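Protein PTHB1 (Homo sapiens, PDB 4YD8) is a component of the BBSome, a complex required for ciliogenesis and thought to act as a coat that sorts specific membrane proteins to primary cilia. Local coordinates at residues Ala261-Val266 / Phe272-Asp277; Thr199-Ser202 / Val206-Tyr209; Asn306-Asn311 / Leu316-Asp321; Val167-Ser172 / Tyr209-Leu214. One frame throughout, in Å; residues are numbered along the deposited sequence. Where two conformers were deposited one is given.

How the contacts relate
All four contacts lie in the seven-bladed beta-propeller that forms the N-terminal part of this protein. From the N terminus, the first to open is contact 4, which spans two consecutive blades and closes only when the chain reaches the short helix 211-216. Contact 2, which closes the hairpin of strands 196-200 and 205-210, falls within that span, and the two share Y209. Contacts 1 and 3 follow in series, each closing a short hairpin in its own blade. Neighbouring blades meet through these hairpins: L275 of contact 1 packs on V206 of contact 2, and F272 of contact 1 on T307 of contact 3. Contacts 3 and 4 lie on opposite sides of the chain's centre.

Contact 1. Residues Ala261-Val266 / Phe272-Asp277; sequences ASSVFV and FFCLKD
F272 meets F265 at the start of the second strand, its CE1 3.4 Å from F265 CD2. The rings meet rim to rim, planes 17° apart, and neither lies over the other's face. With CG anti to the backbone N (chi1 154°), the F272 ring is carried back across to the neighbouring strand. F273 pairs with V266 through two backbone hydrogen bonds, and the V266 carbonyl oxygen lies in plane at the edge of the F273 ring. C274 returns to the F265 side of the sheet: its SG sits over the F265 ring, 4.1 Å from the centroid, in a sulfur-aromatic contact, and is 3.6 Å from S263 OG. L275 forms the next hydrogen-bonded pair, its N 2.8 Å from V264 O, while its CB packs 3.9 Å from V264 CB. Past the strand, D277 N donates to a water 2.9 Å away. D277 OD1 also approaches the poorly ordered S262, whose carbonyl oxygen is hydrogen-bonded by R282.

Loss of the F265 ring to an alanine would probably strip the C274 sulfur of its aromatic face, leave the F272 rim without its neighbour in this hairpin, and open a gap toward F294 and P296 of the following blade.

This is the central hairpin of a four-stranded propeller blade, strands 263-268 and 271-275. Its chemistry is divided by face: F265 and F272 face the blade that follows, with the C274 sulfur packed on the F265 ring within the hairpin, whereas V264, V266, F273 and L275 form one apolar face, from which V266 and L275 meet V206 of the preceding blade. The backbone ladder between them satisfies the buried amides of V264, V266, F273 and L275.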
loop_
_atom_site.group_PDB
_atom_site.type_symbol
_atom_site.label_atom_id
_atom_site.label_comp_id
_atom_site.label_asym_id
_atom_site.label_seq_id
_atom_site.Cartn_x
_atom_site.Cartn_y
_atom_site.Cartn_z
ATOM N N ALA A 261 16.083 -6.661 -10.828
ATOM C CA ALA A 261 15.525 -5.894 -11.943
ATOM C C ALA A 261 14.116 -5.396 -11.631
ATOM O O ALA A 261 13.211 -6.188 -11.354
ATOM C CB ALA A 261 15.520 -6.728 -13.214
ATOM N N SER A 262 13.940 -4.080 -11.701
ATOM C CA SER A 262 12.719 -3.415 -11.251
ATOM C C SER A 262 11.521 -3.633 -12.191
ATOM O O SER A 262 11.684 -3.767 -13.411
ATOM C CB SER A 262 12.996 -1.914 -11.081
ATOM O OG SER A 262 12.006 -1.281 -10.291
ATOM N N SER A 263 10.318 -3.678 -11.618
ATOM C CA SER A 263 9.110 -3.874 -12.411
ATOM C C SER A 263 7.968 -2.972 -11.964
ATOM O O SER A 263 7.722 -2.782 -10.767
ATOM C CB SER A 263 8.643 -5.330 -12.346
ATOM O OG SER A 263 9.493 -6.196 -13.073
ATOM N N VAL A 264 7.261 -2.436 -12.947
ATOM C CA VAL A 264 6.070 -1.642 -12.711
ATOM C C VAL A 264 4.836 -2.509 -12.894
ATOM O O VAL A 264 4.535 -2.917 -14.009
ATOM C CB VAL A 264 5.984 -0.453 -13.687
ATOM C CG1 VAL A 264 4.722 0.336 -13.429
ATOM C CG2 VAL A 264 7.228 0.422 -13.561
ATOM N N PHE A 265 4.123 -2.825 -11.822
ATOM C CA PHE A 265 2.922 -3.641 -12.008
ATOM C C PHE A 265 1.697 -2.756 -12.037
ATOM O O PHE A 265 1.569 -1.847 -11.209
ATOM C CB PHE A 265 2.804 -4.693 -10.913
ATOM C CG PHE A 265 3.783 -5.807 -11.064
ATOM C CD1 PHE A 265 5.083 -5.672 -10.610
ATOM C CD2 PHE A 265 3.412 -6.979 -11.691
ATOM C CE1 PHE A 265 5.990 -6.715 -10.763
ATOM C CE2 PHE A 265 4.308 -8.014 -11.830
ATOM C CZ PHE A 265 5.593 -7.869 -11.384
ATOM N N VAL A 266 0.814 -3.010 -13.007
ATOM C CA VAL A 266 -0.435 -2.275 -13.114
ATOM C C VAL A 266 -1.620 -3.229 -13.065
ATOM O O VAL A 266 -1.696 -4.204 -13.824
ATOM C CB VAL A 266 -0.501 -1.436 -14.407
ATOM C CG1 VAL A 266 -1.807 -0.627 -14.433
ATOM C CG2 VAL A 266 0.708 -0.500 -14.469
ATOM N N PHE A 272 -3.847 -7.501 -16.191
ATOM C CA PHE A 272 -2.784 -7.281 -15.245
ATOM C C PHE A 272 -1.500 -7.141 -16.074
ATOM O O PHE A 272 -1.241 -7.957 -16.972
ATOM C CB PHE A 272 -2.809 -8.461 -14.250
ATOM C CG PHE A 272 -1.514 -8.791 -13.593
ATOM C CD1 PHE A 272 -0.890 -7.888 -12.759
ATOM C CD2 PHE A 272 -0.995 -10.072 -13.697
ATOM C CE1 PHE A 272 0.287 -8.231 -12.104
ATOM C CE2 PHE A 272 0.165 -10.424 -13.046
ATOM C CZ PHE A 272 0.812 -9.503 -12.248
ATOM N N PHE A 273 -0.732 -6.090 -15.807
ATOM C CA PHE A 273 0.470 -5.782 -16.581
ATOM C C PHE A 273 1.737 -5.784 -15.729
ATOM O O PHE A 273 1.746 -5.287 -14.603
ATOM C CB PHE A 273 0.366 -4.392 -17.236
ATOM C CG PHE A 273 -0.837 -4.199 -18.120
ATOM C CD1 PHE A 273 -2.078 -3.886 -17.580
ATOM C CD2 PHE A 273 -0.710 -4.260 -19.510
ATOM C CE1 PHE A 273 -3.204 -3.672 -18.420
ATOM C CE2 PHE A 273 -1.811 -4.033 -20.348
ATOM C CZ PHE A 273 -3.059 -3.760 -19.803
ATOM N N CYS A 274 2.824 -6.294 -16.295
ATOM C CA CYS A 274 4.148 -6.097 -15.729
ATOM C C CYS A 274 4.985 -5.323 -16.737
ATOM O O CYS A 274 5.249 -5.823 -17.828
ATOM C CB CYS A 274 4.806 -7.441 -15.394
ATOM S SG CYS A 274 6.517 -7.258 -14.836
ATOM N N LEU A 275 5.379 -4.093 -16.386
ATOM C CA LEU A 275 6.170 -3.243 -17.285
ATOM C C LEU A 275 7.636 -3.196 -16.899
ATOM O O LEU A 275 7.978 -3.256 -15.705
ATOM C CB LEU A 275 5.621 -1.810 -17.290
ATOM C CG LEU A 275 4.111 -1.648 -17.420
ATOM C CD1 LEU A 275 3.766 -0.152 -17.510
ATOM C CD2 LEU A 275 3.560 -2.403 -18.631
ATOM N N LYS A 276 8.503 -3.096 -17.906
ATOM C CA LYS A 276 9.904 -2.735 -17.673
ATOM C C LYS A 276 9.948 -1.289 -17.214
ATOM O O LYS A 276 8.992 -0.547 -17.451
ATOM C CB LYS A 276 10.751 -2.915 -18.936
ATOM C CG LYS A 276 10.991 -4.368 -19.306
ATOM C CD LYS A 276 11.541 -4.510 -20.715
ATOM C CE LYS A 276 12.771 -3.648 -20.927
ATOM N NZ LYS A 276 13.772 -3.826 -19.840
ATOM N N ASP A 277 11.048 -0.909 -16.558
ATOM C CA ASP A 277 11.263 0.453 -16.058
ATOM C C ASP A 277 11.103 1.511 -17.130
ATOM O O ASP A 277 10.741 2.645 -16.831
ATOM C CB ASP A 277 12.668 0.593 -15.459
ATOM C CG ASP A 277 12.817 -0.148 -14.161
ATOM O OD1 ASP A 277 11.959 -1.009 -13.872
ATOM O OD2 ASP A 277 13.791 0.124 -13.437
HETATM O O HOH W 1 12.593 -3.104 -15.588
#

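Contact 2. Residues Thr199-Ser202 / Val206-Tyr209; sequences TVSS and VESY
E207 and T199 form an antiparallel hydrogen-bonded pair: E207 N is 2.8 Å from T199 O, and T199 N is 3.0 Å from E207 O. Outward from the backbone, E207 CB lies 4.2 Å from T199 O. CG is set beside the backbone N (chi1 -54°), and the extended chain beyond it runs alongside the T199 side chain, the two pointing the same way. At the tip the carboxylate divides its work. OE1 is 4.2 Å from T199 CG2 and accepts a hydrogen bond from Y209 OH at 2.6 Å, the hydroxyl arriving from above the carboxylate plane, 55° out of it. OE2 lies 2.6 Å from a water that probably donates to it and that also bonds S201 OG at 2.8 Å, so one water links the S201 loop to strand 205-210. T199 turns its own hydroxyl elsewhere, to the carbonyl of P187.

On the other face V200 CG2 meets V206 CG2 at 4.1 Å, and V200 continues onto A249 and I252 of the following blade. Shortening E207 to an alanine is likely to deprive Y209 OH of its acceptor and to break the water link to S201.

The hairpin of this blade thus has an aliphatic patch of V200 and V206 on one face and a polar cluster on the other, where a buried carboxylate held by the Y209 hydroxyl and probably by a water is likely to stay ionised.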
loop_
_atom_site.group_PDB
_atom_site.type_symbol
_atom_site.label_atom_id
_atom_site.label_comp_id
_atom_site.label_asym_id
_atom_site.label_seq_id
_atom_site.Cartn_x
_atom_site.Cartn_y
_atom_site.Cartn_z
ATOM N N THR A 199 1.826 7.214 -12.843
ATOM C CA THR A 199 0.400 7.251 -12.618
ATOM C C THR A 199 -0.310 6.709 -13.854
ATOM O O THR A 199 0.342 6.340 -14.832
ATOM C CB THR A 199 -0.088 8.676 -12.277
ATOM O OG1 THR A 199 -1.456 8.624 -11.851
ATOM C CG2 THR A 199 0.048 9.622 -13.492
ATOM N N VAL A 200 -1.632 6.590 -13.781
ATOM C CA VAL A 200 -2.421 6.246 -14.963
ATOM C C VAL A 200 -3.549 7.257 -15.121
ATOM O O VAL A 200 -4.307 7.497 -14.182
ATOM C CB VAL A 200 -3.023 4.846 -14.892
ATOM C CG1 VAL A 200 -3.556 4.434 -16.274
ATOM C CG2 VAL A 200 -1.983 3.824 -14.367
ATOM N N SER A 201 -3.666 7.832 -16.311
ATOM C CA SER A 201 -4.625 8.908 -16.541
ATOM C C SER A 201 -5.995 8.377 -16.935
ATOM O O SER A 201 -6.157 7.191 -17.215
ATOM C CB SER A 201 -4.124 9.851 -17.640
ATOM O OG SER A 201 -4.099 9.168 -18.880
ATOM N N SER A 202 -6.975 9.273 -17.004
ATOM C CA SER A 202 -8.321 8.877 -17.400
ATOM C C SER A 202 -8.409 8.431 -18.852
ATOM O O SER A 202 -9.308 7.674 -19.211
ATOM C CB SER A 202 -9.306 10.022 -17.153
ATOM O OG SER A 202 -9.413 10.277 -15.768
ATOM N N VAL A 206 -0.588 4.917 -18.977
ATOM C CA VAL A 206 0.409 4.856 -17.923
ATOM C C VAL A 206 1.464 5.915 -18.228
ATOM O O VAL A 206 1.984 5.962 -19.328
ATOM C CB VAL A 206 1.078 3.471 -17.821
ATOM C CG1 VAL A 206 2.091 3.457 -16.677
ATOM C CG2 VAL A 206 0.030 2.389 -17.576
ATOM N N GLU A 207 1.771 6.764 -17.255
ATOM C CA GLU A 207 2.697 7.871 -17.468
ATOM C C GLU A 207 3.804 7.878 -16.432
ATOM O O GLU A 207 3.557 7.618 -15.256
ATOM C CB GLU A 207 1.946 9.201 -17.419
ATOM C CG GLU A 207 0.773 9.258 -18.362
ATOM C CD GLU A 207 0.069 10.589 -18.334
ATOM O OE1 GLU A 207 0.185 11.303 -17.315
ATOM O OE2 GLU A 207 -0.596 10.931 -19.342
ATOM N N SER A 208 5.021 8.174 -16.874
ATOM C CA SER A 208 6.163 8.240 -15.977
ATOM C C SER A 208 6.784 9.630 -16.066
ATOM O O SER A 208 7.118 10.092 -17.153
ATOM C CB SER A 208 7.200 7.174 -16.330
ATOM O OG SER A 208 8.327 7.225 -15.467
ATOM N N TYR A 209 6.938 10.279 -14.916
ATOM C CA TYR A 209 7.531 11.612 -14.838
ATOM C C TYR A 209 8.805 11.596 -14.002
ATOM O O TYR A 209 8.771 11.206 -12.842
ATOM C CB TYR A 209 6.550 12.606 -14.211
ATOM C CG TYR A 209 5.291 12.811 -15.003
ATOM C CD1 TYR A 209 4.175 12.013 -14.783
ATOM C CD2 TYR A 209 5.214 13.803 -15.979
ATOM C CE1 TYR A 209 3.010 12.190 -15.511
ATOM C CE2 TYR A 209 4.047 13.988 -16.720
ATOM C CZ TYR A 209 2.949 13.172 -16.476
ATOM O OH TYR A 209 1.778 13.331 -17.187
HETATM O O HOH W 2 -3.036 11.566 -19.992
#

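Contact 3. Residues Asn306-Asn311 / Leu316-Asp321; sequences NTLIGN and LHIYQD
L308 is wedged against two residues of the opposite strand, and here the packing is tight. Its CD2 presses on I318 CG1 at 3.5 Å, closer than usual for two carbons, and lies 3.8 Å from L316 CG. L308 and I318 run side by side, pointing the same way. L316, whose first torsion (chi1 -178°) extends it away from its own backbone N, brings CD1 to 3.7 Å from G310 CA. On the reverse face I309 crosses Y319 at about a right angle, CD1 3.7 Å from CE1 of the ring. Between the two faces, four backbone hydrogen bonds join the T307-Y319 and I309-H317 pairs.

The ends of the hairpin are more polar and partly open to solvent. N306 OD1 rests against CB and CG of Q320, 3.4 Å from CG, while the Q320 amide nitrogen bonds T304. A water links T307 to the loop residue D321, accepting from T307 OG1 at 2.7 Å and donating to D321 O at 2.9 Å. At the turn end, the N311 amide nitrogen bonds the carbonyl of M315 and lies near the partly exposed H317.

Strands 306-311 and 315-320 are the middle pair of their propeller blade, bordered by 291-298, where Y297 meets both L308 and I318, and by 323-329, where W326 backs I318. L308 also reaches V337 and V339 of strand 334-342 in the last blade, whose outer strand, 8-17, comes from the N terminus.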
loop_
_atom_site.group_PDB
_atom_site.type_symbol
_atom_site.label_atom_id
_atom_site.label_comp_id
_atom_site.label_asym_id
_atom_site.label_seq_id
_atom_site.Cartn_x
_atom_site.Cartn_y
_atom_site.Cartn_z
ATOM N N ASN A 306 5.677 -13.465 -7.916
ATOM C CA ASN A 306 4.366 -13.920 -7.441
ATOM C C ASN A 306 3.475 -12.735 -7.078
ATOM O O ASN A 306 3.911 -11.798 -6.403
ATOM C CB ASN A 306 4.501 -14.860 -6.221
ATOM C CG ASN A 306 4.828 -16.303 -6.601
ATOM O OD1 ASN A 306 5.422 -16.578 -7.643
ATOM N ND2 ASN A 306 4.472 -17.236 -5.713
ATOM N N THR A 307 2.220 -12.787 -7.516
ATOM C CA THR A 307 1.280 -11.691 -7.323
ATOM C C THR A 307 -0.045 -12.184 -6.756
ATOM O O THR A 307 -0.657 -13.120 -7.292
ATOM C CB THR A 307 1.011 -10.958 -8.654
ATOM O OG1 THR A 307 2.252 -10.458 -9.175
ATOM C CG2 THR A 307 0.039 -9.791 -8.437
ATOM N N LEU A 308 -0.486 -11.555 -5.670
ATOM C CA LEU A 308 -1.813 -11.810 -5.124
ATOM C C LEU A 308 -2.822 -10.943 -5.851
ATOM O O LEU A 308 -2.567 -9.773 -6.051
ATOM C CB LEU A 308 -1.863 -11.498 -3.624
ATOM C CG LEU A 308 -1.307 -12.567 -2.693
ATOM C CD1 LEU A 308 -0.858 -11.876 -1.416
ATOM C CD2 LEU A 308 -2.398 -13.571 -2.400
ATOM N N ILE A 309 -3.957 -11.514 -6.235
ATOM C CA ILE A 309 -5.042 -10.714 -6.813
ATOM C C ILE A 309 -6.363 -11.105 -6.158
ATOM O O ILE A 309 -6.763 -12.276 -6.199
ATOM C CB ILE A 309 -5.140 -10.896 -8.346
ATOM C CG1 ILE A 309 -3.793 -10.543 -9.014
ATOM C CG2 ILE A 309 -6.296 -10.035 -8.909
ATOM C CD1 ILE A 309 -3.793 -10.587 -10.569
ATOM N N GLY A 310 -7.004 -10.130 -5.516
ATOM C CA GLY A 310 -8.287 -10.336 -4.874
ATOM C C GLY A 310 -9.365 -9.905 -5.852
ATOM O O GLY A 310 -9.120 -9.041 -6.696
ATOM N N ASN A 311 -10.547 -10.503 -5.755
ATOM C CA ASN A 311 -11.604 -10.231 -6.728
ATOM C C ASN A 311 -12.960 -9.962 -6.101
ATOM O O ASN A 311 -13.148 -10.152 -4.902
ATOM C CB ASN A 311 -11.727 -11.394 -7.698
ATOM C CG ASN A 311 -10.422 -11.724 -8.360
ATOM O OD1 ASN A 311 -10.047 -11.105 -9.351
ATOM N ND2 ASN A 311 -9.706 -12.700 -7.809
ATOM N N LEU A 316 -9.333 -15.164 -3.790
ATOM C CA LEU A 316 -8.003 -14.593 -3.738
ATOM C C LEU A 316 -7.070 -15.522 -4.517
ATOM O O LEU A 316 -6.998 -16.714 -4.219
ATOM C CB LEU A 316 -7.549 -14.428 -2.287
ATOM C CG LEU A 316 -6.177 -13.801 -2.044
ATOM C CD1 LEU A 316 -6.151 -12.343 -2.538
ATOM C CD2 LEU A 316 -5.820 -13.875 -0.556
ATOM N N HIS A 317 -6.366 -14.978 -5.511
ATOM C CA HIS A 317 -5.528 -15.777 -6.406
ATOM C C HIS A 317 -4.060 -15.434 -6.267
ATOM O O HIS A 317 -3.720 -14.296 -5.991
ATOM C CB HIS A 317 -5.932 -15.571 -7.866
ATOM C CG HIS A 317 -7.316 -16.032 -8.179
ATOM N ND1 HIS A 317 -8.297 -15.178 -8.636
ATOM C CD2 HIS A 317 -7.892 -17.252 -8.088
ATOM C CE1 HIS A 317 -9.413 -15.855 -8.824
ATOM N NE2 HIS A 317 -9.195 -17.117 -8.499
ATOM N N ILE A 318 -3.199 -16.424 -6.465
ATOM C CA ILE A 318 -1.770 -16.176 -6.580
ATOM C C ILE A 318 -1.281 -16.617 -7.938
ATOM O O ILE A 318 -1.470 -17.761 -8.313
ATOM C CB ILE A 318 -0.950 -16.921 -5.519
ATOM C CG1 ILE A 318 -1.156 -16.292 -4.153
ATOM C CG2 ILE A 318 0.531 -16.857 -5.867
ATOM C CD1 ILE A 318 -0.430 -17.065 -3.029
ATOM N N TYR A 319 -0.681 -15.683 -8.668
ATOM C CA TYR A 319 -0.048 -15.948 -9.956
ATOM C C TYR A 319 1.466 -15.926 -9.830
ATOM O O TYR A 319 2.020 -15.064 -9.161
ATOM C CB TYR A 319 -0.489 -14.890 -10.990
ATOM C CG TYR A 319 -1.960 -14.946 -11.249
ATOM C CD1 TYR A 319 -2.853 -14.212 -10.471
ATOM C CD2 TYR A 319 -2.470 -15.752 -12.257
ATOM C CE1 TYR A 319 -4.217 -14.277 -10.707
ATOM C CE2 TYR A 319 -3.827 -15.822 -12.494
ATOM C CZ TYR A 319 -4.694 -15.080 -11.720
ATOM O OH TYR A 319 -6.044 -15.152 -11.957
ATOM N N GLN A 320 2.126 -16.888 -10.462
ATOM C CA GLN A 320 3.544 -16.768 -10.745
ATOM C C GLN A 320 3.653 -16.325 -12.193
ATOM O O GLN A 320 3.298 -17.083 -13.097
ATOM C CB GLN A 320 4.287 -18.089 -10.522
ATOM C CG GLN A 320 5.799 -17.954 -10.723
ATOM C CD GLN A 320 6.556 -19.233 -10.378
ATOM O OE1 GLN A 320 5.973 -20.310 -10.305
ATOM N NE2 GLN A 320 7.855 -19.111 -10.157
ATOM N N ASP A 321 4.130 -15.099 -12.397
ATOM C CA ASP A 321 4.069 -14.420 -13.695
ATOM C C ASP A 321 2.597 -14.377 -14.114
ATOM O O ASP A 321 1.813 -13.717 -13.438
ATOM C CB ASP A 321 4.985 -15.108 -14.724
ATOM C CG ASP A 321 6.458 -15.009 -14.341
ATOM O OD1 ASP A 321 6.809 -14.072 -13.580
ATOM O OD2 ASP A 321 7.262 -15.861 -14.792
HETATM O O HOH W 3 2.773 -12.243 -11.178
#

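Contact 4. Residues Val167-Ser172 / Tyr209-Leu214; sequences VFEQES and YKYQVL
V167 meets Y211 at the edge of the ring, close to its plane: CG1 stands 3.9 Å from the phenol oxygen OH and 4.2 Å from CE1. The valine and tyrosine side chains cross obliquely. Y211 reaches that far because chi1 is 179°, placing CG opposite the backbone N and sending the ring out from the first turn of its helix; the amide nitrogen NE2 of Q212 lies in plane at the ring's edge. E169 approaches at about a right angle, its carboxylate and the ring inclined by 36°, and in the conformer given OE2 remains 4.1 Å from Y211 OH, so proximity rather than a hydrogen bond relates them.

The two sides belong to successive blades of the seven-bladed propeller. V167 and E169 lie near the end of strand 164-169, which turns through a type II' beta turn, E169 to S172, into the last strand of its blade; E169 N bonds S172 O at 2.7 Å. Y211 opens the short helix 211-216, with K210 at the N-cap, in the connection after strand 205-210. The Y211 ring also meets that of F147, their planes about 40° apart, and touches F197. About 9 Å separates the Y211 side chain from G145, a residue critical for protein stability.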
loop_
_atom_site.group_PDB
_atom_site.type_symbol
_atom_site.label_atom_id
_atom_site.label_comp_id
_atom_site.label_asym_id
_atom_site.label_seq_id
_atom_site.Cartn_x
_atom_site.Cartn_y
_atom_site.Cartn_z
ATOM N N VAL A 167 5.011 17.909 -3.376
ATOM C CA VAL A 167 6.166 17.214 -2.834
ATOM C C VAL A 167 6.586 17.850 -1.525
ATOM O O VAL A 167 6.742 19.073 -1.434
ATOM C CB VAL A 167 7.345 17.222 -3.830
ATOM C CG1 VAL A 167 8.585 16.619 -3.196
ATOM C CG2 VAL A 167 6.969 16.477 -5.110
ATOM N N PHE A 168 6.749 17.005 -0.513
ATOM C CA PHE A 168 7.155 17.429 0.817
ATOM C C PHE A 168 8.478 16.785 1.194
ATOM O O PHE A 168 8.615 15.564 1.153
ATOM C CB PHE A 168 6.083 17.063 1.849
ATOM C CG PHE A 168 4.777 17.783 1.639
ATOM C CD1 PHE A 168 3.832 17.290 0.750
ATOM C CD2 PHE A 168 4.514 18.964 2.311
ATOM C CE1 PHE A 168 2.640 17.969 0.540
ATOM C CE2 PHE A 168 3.316 19.644 2.118
ATOM C CZ PHE A 168 2.379 19.141 1.229
ATOM N N GLU A 169 9.451 17.618 1.546
ATOM C CA GLU A 169 10.741 17.136 1.995
ATOM C C GLU A 169 10.685 17.033 3.516
ATOM O O GLU A 169 11.127 17.936 4.227
ATOM C CB GLU A 169 11.863 18.067 1.518
ATOM C CG GLU A 169 12.009 18.102 -0.000
ATOM C CD GLU A 169 13.101 19.051 -0.479
ATOM O OE1 GLU A 169 13.574 19.882 0.324
ATOM O OE2 GLU A 169 13.487 18.960 -1.662
ATOM N N GLN A 170 10.090 15.942 3.990
ATOM C CA GLN A 170 9.865 15.707 5.411
ATOM C C GLN A 170 9.157 16.922 6.029
ATOM O O GLN A 170 8.030 17.222 5.637
ATOM C CB GLN A 170 11.196 15.351 6.093
ATOM C CG GLN A 170 11.798 14.081 5.426
ATOM C CD GLN A 170 13.109 13.603 6.028
ATOM O OE1 GLN A 170 14.067 14.364 6.155
ATOM N NE2 GLN A 170 13.166 12.310 6.372
ATOM N N GLU A 171 9.799 17.622 6.971
ATOM C CA GLU A 171 9.149 18.732 7.675
ATOM C C GLU A 171 8.844 19.955 6.803
ATOM O O GLU A 171 8.177 20.877 7.262
ATOM C CB GLU A 171 10.010 19.217 8.859
ATOM C CG GLU A 171 10.166 18.199 10.004
ATOM C CD GLU A 171 11.259 17.169 9.736
ATOM O OE1 GLU A 171 12.030 17.365 8.774
ATOM O OE2 GLU A 171 11.348 16.169 10.485
ATOM N N SER A 172 9.347 20.006 5.575
ATOM C CA SER A 172 9.105 21.212 4.778
ATOM C C SER A 172 8.511 20.941 3.398
ATOM O O SER A 172 8.816 19.942 2.748
ATOM C CB SER A 172 10.396 22.032 4.642
ATOM O OG SER A 172 11.478 21.242 4.186
ATOM N N TYR A 209 6.938 10.279 -14.916
ATOM C CA TYR A 209 7.531 11.612 -14.838
ATOM C C TYR A 209 8.805 11.596 -14.002
ATOM O O TYR A 209 8.771 11.206 -12.842
ATOM C CB TYR A 209 6.550 12.606 -14.211
ATOM C CG TYR A 209 5.291 12.811 -15.003
ATOM C CD1 TYR A 209 4.175 12.013 -14.783
ATOM C CD2 TYR A 209 5.214 13.803 -15.979
ATOM C CE1 TYR A 209 3.010 12.190 -15.511
ATOM C CE2 TYR A 209 4.047 13.988 -16.720
ATOM C CZ TYR A 209 2.949 13.172 -16.476
ATOM O OH TYR A 209 1.778 13.331 -17.187
ATOM N N LYS A 210 9.916 12.038 -14.581
ATOM C CA LYS A 210 11.174 12.139 -13.848
ATOM C C LYS A 210 11.077 13.165 -12.729
ATOM O O LYS A 210 10.572 14.276 -12.937
ATOM C CB LYS A 210 12.323 12.509 -14.787
ATOM C CG LYS A 210 12.616 11.475 -15.861
ATOM C CD LYS A 210 14.109 11.173 -15.944
ATOM C CE LYS A 210 14.515 10.032 -15.002
ATOM N NZ LYS A 210 14.505 10.377 -13.541
ATOM N N TYR A 211 11.561 12.798 -11.542
ATOM C CA TYR A 211 11.531 13.708 -10.401
ATOM C C TYR A 211 12.216 15.049 -10.680
ATOM O O TYR A 211 11.681 16.110 -10.339
ATOM C CB TYR A 211 12.191 13.072 -9.177
ATOM C CG TYR A 211 12.203 14.008 -7.992
ATOM C CD1 TYR A 211 11.034 14.281 -7.298
ATOM C CD2 TYR A 211 13.373 14.620 -7.574
ATOM C CE1 TYR A 211 11.024 15.129 -6.220
ATOM C CE2 TYR A 211 13.373 15.478 -6.484
ATOM C CZ TYR A 211 12.190 15.724 -5.812
ATOM O OH TYR A 211 12.164 16.570 -4.733
ATOM N N GLN A 212 13.397 15.009 -11.288
ATOM C CA GLN A 212 14.135 16.252 -11.519
ATOM C C GLN A 212 13.448 17.125 -12.563
ATOM O O GLN A 212 13.482 18.349 -12.463
ATOM C CB GLN A 212 15.580 15.968 -11.931
ATOM C CG GLN A 212 16.408 15.268 -10.843
ATOM C CD GLN A 212 16.596 16.104 -9.575
ATOM O OE1 GLN A 212 16.381 17.319 -9.569
ATOM N NE2 GLN A 212 17.006 15.446 -8.495
ATOM N N VAL A 213 12.808 16.498 -13.548
ATOM C CA VAL A 213 12.027 17.241 -14.527
ATOM C C VAL A 213 10.865 17.937 -13.823
ATOM O O VAL A 213 10.590 19.105 -14.076
ATOM C CB VAL A 213 11.504 16.328 -15.653
ATOM C CG1 VAL A 213 10.418 17.030 -16.459
ATOM C CG2 VAL A 213 12.647 15.904 -16.547
ATOM N N LEU A 214 10.199 17.224 -12.923
ATOM C CA LEU A 214 9.171 17.829 -12.077
ATOM C C LEU A 214 9.725 18.982 -11.258
ATOM O O LEU A 214 9.166 20.076 -11.257
ATOM C CB LEU A 214 8.566 16.783 -11.136
ATOM C CG LEU A 214 7.331 16.094 -11.702
ATOM C CD1 LEU A 214 7.131 14.763 -11.035
ATOM C CD2 LEU A 214 6.123 16.972 -11.478
#